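Local coordinates for protein sulfite reductase, desulfoviridin-type subunit gamma (Archaeoglobus fulgidus, PDB 2A5W) that probably acts as a sulfur carrier in dissimilatory sulfite reduction, at residues A[4-9]-A[27-32]. Residues are numbered along the deposited sequence; the frame is centred on the assembly and turned at random.
Sequences LEVKGK and EEVAEA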
# COMPACT_ATOMS: atom_id res chain seq x y z
N LEU A 4 -11.91 -5.04 -9.55
CA LEU A 4 -11.56 -3.63 -9.61
C LEU A 4 -11.42 -3.25 -11.08
O LEU A 4 -10.51 -3.73 -11.77
CB LEU A 4 -10.24 -3.35 -8.85
CG LEU A 4 -9.73 -1.90 -8.72
CD1 LEU A 4 -10.58 -1.09 -7.74
CD2 LEU A 4 -8.25 -1.82 -8.34
N GLU A 5 -12.33 -2.41 -11.56
CA GLU A 5 -12.21 -1.82 -12.89
C GLU A 5 -11.27 -0.63 -12.85
O GLU A 5 -11.46 0.32 -12.09
CB GLU A 5 -13.57 -1.36 -13.42
CG GLU A 5 -14.37 -2.42 -14.11
CD GLU A 5 -15.67 -1.89 -14.69
OE1 GLU A 5 -16.28 -0.96 -14.10
OE2 GLU A 5 -16.09 -2.40 -15.75
N VAL A 6 -10.22 -0.72 -13.66
CA VAL A 6 -9.26 0.35 -13.89
C VAL A 6 -8.56 0.05 -15.23
O VAL A 6 -8.30 -1.11 -15.54
CB VAL A 6 -8.22 0.48 -12.72
CG1 VAL A 6 -7.69 -0.88 -12.29
CG2 VAL A 6 -7.07 1.43 -13.11
N LYS A 7 -8.31 1.10 -16.01
CA LYS A 7 -7.58 1.03 -17.30
C LYS A 7 -8.09 -0.01 -18.31
O LYS A 7 -7.30 -0.75 -18.92
CB LYS A 7 -6.05 0.95 -17.09
CG LYS A 7 -5.48 -0.40 -16.60
CD LYS A 7 -4.05 -0.26 -16.06
CE LYS A 7 -3.00 0.04 -17.16
NZ LYS A 7 -2.59 -1.17 -17.98
N GLY A 8 -9.41 -0.06 -18.50
CA GLY A 8 -10.06 -1.00 -19.42
C GLY A 8 -9.97 -2.46 -19.01
O GLY A 8 -10.31 -3.35 -19.79
N LYS A 9 -9.52 -2.69 -17.78
CA LYS A 9 -9.29 -4.03 -17.25
C LYS A 9 -10.08 -4.30 -15.98
O LYS A 9 -10.44 -3.38 -15.22
CB LYS A 9 -7.80 -4.26 -16.99
CG LYS A 9 -7.04 -4.77 -18.19
CD LYS A 9 -5.67 -5.32 -17.81
CE LYS A 9 -4.56 -4.28 -17.96
NZ LYS A 9 -4.07 -4.17 -19.37
N GLU A 27 0.85 2.99 -11.21
CA GLU A 27 0.32 4.19 -10.53
C GLU A 27 -1.21 4.37 -10.64
O GLU A 27 -1.86 4.79 -9.69
CB GLU A 27 1.05 5.46 -11.01
CG GLU A 27 2.44 5.63 -10.34
CD GLU A 27 3.14 6.97 -10.64
OE1 GLU A 27 2.73 7.69 -11.57
OE2 GLU A 27 4.12 7.29 -9.92
N GLU A 28 -1.75 4.04 -11.81
CA GLU A 28 -3.19 4.10 -12.07
C GLU A 28 -3.96 3.15 -11.16
O GLU A 28 -4.95 3.53 -10.54
CB GLU A 28 -3.50 3.75 -13.53
CG GLU A 28 -3.81 4.93 -14.42
CD GLU A 28 -4.36 4.50 -15.77
OE1 GLU A 28 -5.50 4.89 -16.13
OE2 GLU A 28 -3.65 3.74 -16.47
N VAL A 29 -3.49 1.90 -11.11
CA VAL A 29 -4.06 0.88 -10.23
C VAL A 29 -3.93 1.32 -8.78
O VAL A 29 -4.88 1.18 -8.01
CB VAL A 29 -3.40 -0.52 -10.47
CG1 VAL A 29 -3.97 -1.55 -9.52
CG2 VAL A 29 -3.63 -0.99 -11.93
N ALA A 30 -2.77 1.86 -8.40
CA ALA A 30 -2.58 2.34 -7.03
C ALA A 30 -3.67 3.32 -6.68
O ALA A 30 -4.24 3.26 -5.59
CB ALA A 30 -1.20 2.98 -6.85
N GLU A 31 -3.97 4.22 -7.63
CA GLU A 31 -4.97 5.27 -7.45
C GLU A 31 -6.37 4.71 -7.28
O GLU A 31 -7.14 5.21 -6.45
CB GLU A 31 -4.96 6.19 -8.66
CG GLU A 31 -5.32 7.61 -8.34
CD GLU A 31 -4.24 8.34 -7.57
OE1 GLU A 31 -3.11 8.47 -8.11
OE2 GLU A 31 -4.53 8.83 -6.45
N ALA A 32 -6.70 3.70 -8.06
CA ALA A 32 -8.00 3.06 -7.97
C ALA A 32 -8.13 2.34 -6.61
O ALA A 32 -9.16 2.42 -5.92
CB ALA A 32 -8.19 2.09 -9.13
O HOH W 1 -8.50 4.10 -16.21
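The N-terminal beta hairpin packs against helix 27-34 through Val6 and Ala32. Val6 CB lies 3.9 Å from Ala32 CB, so the branch point of the valine rests directly on the alanine methyl. The two methyls of Val6 then reach different parts of the helix. CG2, anti to the backbone N, comes to 3.9 Å from the carbonyl oxygen Glu28 O, which already accepts the helical bond from Ala32 N. Val6 CG1 meets Val29 CG2 at 4.1 Å, and these two valines cross at about a right angle. Farther back along the strand, Leu4 CD2 touches Ala32 CB at 4.0 Å. Leu11 of the partner strand adds to the apolar patch around Val6 and Val29.

At the turn end the contact is mixed. Lys7 lays its aliphatic chain across the Glu28 carboxylate, with Lys7 CB 3.7 Å from Glu28 OE2, and Lys7 CD touches Val29 CG2 at 4.2 Å. Bends at the last two torsions (-70° and -78°) turn the amino group away, and Lys7 NZ ends 5.2 Å from Glu28 OE2, not in contact. One water links the segments, accepting from Lys7 N and donating to Glu28 OE1. The type I' turn from Val6 to Lys9 closes the hairpin. The whole is a two-stranded antiparallel hairpin with one strand laid against a short helix.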